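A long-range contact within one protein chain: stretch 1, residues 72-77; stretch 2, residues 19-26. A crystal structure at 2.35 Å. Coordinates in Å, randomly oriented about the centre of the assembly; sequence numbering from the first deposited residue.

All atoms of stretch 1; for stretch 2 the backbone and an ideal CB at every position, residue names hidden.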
ATOM      1  N   VAL A  72      14.360  -4.349 -10.370  1.00 42.45           N
ATOM      2  CA  VAL A  72      14.395  -4.439  -8.909  1.00 41.80           C
ATOM      3  C   VAL A  72      13.060  -3.984  -8.296  1.00 40.36           C
ATOM      4  O   VAL A  72      12.562  -2.904  -8.628  1.00 39.96           O
ATOM      5  CB  VAL A  72      15.638  -3.726  -8.272  1.00 42.22           C
ATOM      6  CG1 VAL A  72      15.699  -2.254  -8.634  1.00 43.60           C
ATOM      7  CG2 VAL A  72      15.658  -3.900  -6.732  1.00 42.74           C
ATOM      8  N   PRO A  73      12.463  -4.825  -7.424  1.00 39.24           N
ATOM      9  CA  PRO A  73      11.218  -4.450  -6.761  1.00 38.86           C
ATOM     10  C   PRO A  73      11.402  -3.234  -5.843  1.00 38.12           C
ATOM     11  O   PRO A  73      12.302  -3.221  -4.993  1.00 38.28           O
ATOM     12  CB  PRO A  73      10.863  -5.705  -5.953  1.00 38.66           C
ATOM     13  CG  PRO A  73      11.606  -6.808  -6.624  1.00 38.02           C
ATOM     14  CD  PRO A  73      12.886  -6.173  -7.014  1.00 38.98           C
ATOM     15  N   VAL A  74      10.547  -2.233  -6.036  1.00 36.61           N
ATOM     16  CA  VAL A  74      10.666  -0.943  -5.368  1.00 35.62           C
ATOM     17  C   VAL A  74       9.354  -0.535  -4.679  1.00 34.94           C
ATOM     18  O   VAL A  74       9.288   0.535  -4.077  1.00 34.94           O
ATOM     19  CB  VAL A  74      11.086   0.203  -6.363  1.00 35.68           C
ATOM     20  CG1 VAL A  74      12.457  -0.079  -6.975  1.00 36.63           C
ATOM     21  CG2 VAL A  74      10.051   0.421  -7.457  1.00 34.32           C
ATOM     22  N   GLY A  75       8.327  -1.383  -4.790  1.00 33.51           N
ATOM     23  CA  GLY A  75       6.994  -1.085  -4.277  1.00 32.05           C
ATOM     24  C   GLY A  75       6.011  -2.204  -4.561  1.00 31.29           C
ATOM     25  O   GLY A  75       6.232  -3.016  -5.464  1.00 30.76           O
ATOM     26  N   PHE A  76       4.935  -2.267  -3.779  1.00 29.90           N
ATOM     27  CA  PHE A  76       3.863  -3.224  -4.037  1.00 29.60           C
ATOM     28  C   PHE A  76       2.505  -2.710  -3.522  1.00 29.86           C
ATOM     29  O   PHE A  76       2.427  -1.807  -2.657  1.00 30.36           O
ATOM     30  CB  PHE A  76       4.192  -4.626  -3.465  1.00 29.50           C
ATOM     31  CG  PHE A  76       4.007  -4.724  -1.976  1.00 29.81           C
ATOM     32  CD1 PHE A  76       4.990  -4.236  -1.102  1.00 28.78           C
ATOM     33  CD2 PHE A  76       2.829  -5.256  -1.440  1.00 28.99           C
ATOM     34  CE1 PHE A  76       4.806  -4.310   0.277  1.00 28.95           C
ATOM     35  CE2 PHE A  76       2.640  -5.339  -0.065  1.00 28.43           C
ATOM     36  CZ  PHE A  76       3.634  -4.867   0.796  1.00 28.19           C
ATOM     37  N   ALA A  77       1.433  -3.260  -4.073  1.00 29.31           N
ATOM     38  CA  ALA A  77       0.101  -2.928  -3.593  1.00 29.46           C
ATOM     39  C   ALA A  77      -0.801  -4.148  -3.721  1.00 29.63           C
ATOM     40  O   ALA A  77      -0.521  -5.057  -4.500  1.00 29.00           O
ATOM     41  CB  ALA A  77      -0.472  -1.725  -4.343  1.00 28.71           C
ATOM     42  N   UNK A  19      10.149 -12.437   0.660  1.00 39.13           N
ATOM     43  CA  UNK A  19      11.119 -11.721   1.492  1.00 39.67           C
ATOM     44  C   UNK A  19      11.350 -10.265   1.065  1.00 39.71           C
ATOM     45  O   UNK A  19      11.419  -9.394   1.928  1.00 40.06           O
ATOM     46  CB  UNK A  19      12.454 -12.469   1.468  1.00 39.67           C
ATOM     47  N   UNK A  20      11.486  -9.997  -0.238  1.00 39.21           N
ATOM     48  CA  UNK A  20      11.670  -8.612  -0.696  1.00 39.21           C
ATOM     49  C   UNK A  20      10.429  -7.744  -0.416  1.00 38.70           C
ATOM     50  O   UNK A  20      10.542  -6.545  -0.184  1.00 38.90           O
ATOM     51  CB  UNK A  20      11.986  -8.596  -2.193  1.00 39.21           C
ATOM     52  N   UNK A  21       9.252  -8.365  -0.434  1.00 37.98           N
ATOM     53  CA  UNK A  21       7.997  -7.673  -0.182  1.00 37.35           C
ATOM     54  C   UNK A  21       7.917  -7.274   1.290  1.00 36.15           C
ATOM     55  O   UNK A  21       7.497  -6.167   1.612  1.00 36.31           O
ATOM     56  CB  UNK A  21       6.806  -8.551  -0.571  1.00 37.35           C
ATOM     57  N   UNK A  22       8.306  -8.199   2.163  1.00 34.75           N
ATOM     58  CA  UNK A  22       8.339  -7.975   3.596  1.00 33.94           C
ATOM     59  C   UNK A  22       9.361  -6.909   3.920  1.00 33.03           C
ATOM     60  O   UNK A  22       9.134  -6.116   4.810  1.00 33.26           O
ATOM     61  CB  UNK A  22       8.653  -9.270   4.347  1.00 33.94           C
ATOM     62  N   UNK A  23      10.457  -6.881   3.163  1.00 32.27           N
ATOM     63  CA  UNK A  23      11.499  -5.878   3.285  1.00 31.82           C
ATOM     64  C   UNK A  23      11.094  -4.468   2.831  1.00 31.86           C
ATOM     65  O   UNK A  23      11.494  -3.473   3.445  1.00 32.29           O
ATOM     66  CB  UNK A  23      12.717  -6.333   2.479  1.00 31.82           C
ATOM     67  N   UNK A  24      10.304  -4.367   1.767  1.00 31.65           N
ATOM     68  CA  UNK A  24       9.811  -3.056   1.300  1.00 31.23           C
ATOM     69  C   UNK A  24       8.818  -2.489   2.313  1.00 31.90           C
ATOM     70  O   UNK A  24       8.775  -1.283   2.554  1.00 32.16           O
ATOM     71  CB  UNK A  24       9.155  -3.176  -0.077  1.00 31.23           C
ATOM     72  N   UNK A  25       8.020  -3.390   2.884  1.00 32.11           N
ATOM     73  CA  UNK A  25       6.949  -3.083   3.817  1.00 32.23           C
ATOM     74  C   UNK A  25       7.524  -2.504   5.125  1.00 32.69           C
ATOM     75  O   UNK A  25       7.113  -1.417   5.553  1.00 32.85           O
ATOM     76  CB  UNK A  25       6.120  -4.337   4.101  1.00 32.23           C
ATOM     77  N   UNK A  26       8.487  -3.198   5.733  1.00 33.10           N
ATOM     78  CA  UNK A  26       9.068  -2.696   6.975  1.00 33.66           C
ATOM     79  C   UNK A  26       9.899  -1.428   6.753  1.00 34.06           C
ATOM     80  O   UNK A  26       9.860  -0.540   7.599  1.00 35.28           O
ATOM     81  CB  UNK A  26       9.936  -3.779   7.618  1.00 33.66           C
TER

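Stretch 2 is a helix that crosses the strand of stretch 1 at 79°, with the axes 8.4 Å apart at closest approach. No hydrogen bond joins the two, so the contact rests on packing, mostly of side chains, with some backbone atoms taking part.

Position 19 lies beyond the reach of the strand. No atom of stretch 1 comes within 5.5 Å of its ideal CB, so the contact sets no demand. The residue is Ala19, and its carbonyl O accepts the helical bond from the backbone N of position 23.

At position 20 the CA-to-CB bond points toward the strand. The ideal CB is 4.8 Å from Pro73 CG, and the ring offers only carbon here. A small or medium apolar side chain would suit, valine, alanine or leucine among them. The residue is Val20, in the m rotamer. Its CG2 packs against Pro73 CG at 4.0 Å.

At position 21 the bond points sideways. The ideal CB is 4.7 Å from Phe76 CD1, so a short branch could reach the aromatic ring. Alanine, serine, threonine or valine could all be considered. The residue is Thr21, chi1 m. Its methyl CG2 sits over one face of the Phe76 ring, 3.4 Å from the ring centroid and 4° off the normal. This is a CH-pi contact, with the methyl almost centred on the ring. The backbone also takes part: Thr21 O is 3.5 Å from Phe76 CE1. OG1 is hydrogen-bonded elsewhere in the structure.

Position 22 points away from the strand, and position 23 is out of its reach. Stretch 1 places no limit on size or polarity at either. The residues are Ala22 and Ala23.

Position 24 points toward the strand, and the CA of position 24 lies 6.6 Å from Gly75 CA. The ideal CB is 4.4 Å from Phe76 CD1 and 5.1 Å from Gly75 N. Gly75 presents its backbone here; a CB on it would point away from the helix, and Pro73 and Phe76 offer apolar surface. A longer aliphatic residue is favoured, with isoleucine, leucine and methionine all plausible. The residue is Ile24, with chi1 m and chi2 t. It has the largest covered area on the helix side, 81 Å². CD1 reaches the strand backbone, 3.7 Å from both Pro73 O and Gly75 N, and lies 4.1 Å from Pro73 CB. CG2 approaches the edge of the Phe76 ring, 4.1 Å from Phe76 CD1.

At position 25 the bond points sideways, yet the ideal CB is 4.0 Å from Phe76 CE1. An apolar side chain would suit the ring, and many sizes are possible if the rest turns outward. The residue is Phe25, chi1 t. Its CB packs at the edge of the Phe76 ring, 4.0 Å from Phe76 CE1.

Position 26 is again out of reach, and many residues would serve. The residue is Val26, whose chi1 of -33° lies between wells. Its backbone N donates to Ala22 O, continuing the helical pattern.

Stretch 2 19-26: AVTAAIFV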
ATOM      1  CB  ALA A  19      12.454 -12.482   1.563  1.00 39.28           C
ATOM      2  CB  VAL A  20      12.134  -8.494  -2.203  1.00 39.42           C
ATOM      3  CG1 VAL A  20      13.325  -9.430  -2.501  1.00 39.95           C
ATOM      4  CG2 VAL A  20      10.987  -8.758  -3.174  1.00 40.31           C
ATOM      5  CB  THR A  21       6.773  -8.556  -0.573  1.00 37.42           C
ATOM      6  OG1 THR A  21       6.919  -8.991  -1.927  1.00 40.37           O
ATOM      7  CG2 THR A  21       5.516  -7.768  -0.505  1.00 37.68           C
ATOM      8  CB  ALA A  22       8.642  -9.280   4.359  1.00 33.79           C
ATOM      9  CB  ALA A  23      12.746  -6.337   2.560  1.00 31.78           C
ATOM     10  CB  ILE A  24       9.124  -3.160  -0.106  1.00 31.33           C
ATOM     11  CG1 ILE A  24      10.171  -3.336  -1.210  1.00 30.50           C
ATOM     12  CG2 ILE A  24       8.265  -1.939  -0.393  1.00 29.85           C
ATOM     13  CD1 ILE A  24       9.616  -3.956  -2.496  1.00 30.23           C
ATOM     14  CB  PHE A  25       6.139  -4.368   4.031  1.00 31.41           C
ATOM     15  CG  PHE A  25       5.165  -4.338   5.188  1.00 31.21           C
ATOM     16  CD1 PHE A  25       5.529  -4.857   6.439  1.00 29.75           C
ATOM     17  CD2 PHE A  25       3.856  -3.899   5.000  1.00 28.09           C
ATOM     18  CE1 PHE A  25       4.617  -4.873   7.491  1.00 30.99           C
ATOM     19  CE2 PHE A  25       2.941  -3.899   6.030  1.00 27.46           C
ATOM     20  CZ  PHE A  25       3.305  -4.393   7.286  1.00 30.49           C
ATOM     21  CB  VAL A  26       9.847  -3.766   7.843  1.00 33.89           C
ATOM     22  CG1 VAL A  26       9.251  -5.140   7.718  1.00 32.84           C
ATOM     23  CG2 VAL A  26      11.312  -3.775   7.546  1.00 34.19           C
TER
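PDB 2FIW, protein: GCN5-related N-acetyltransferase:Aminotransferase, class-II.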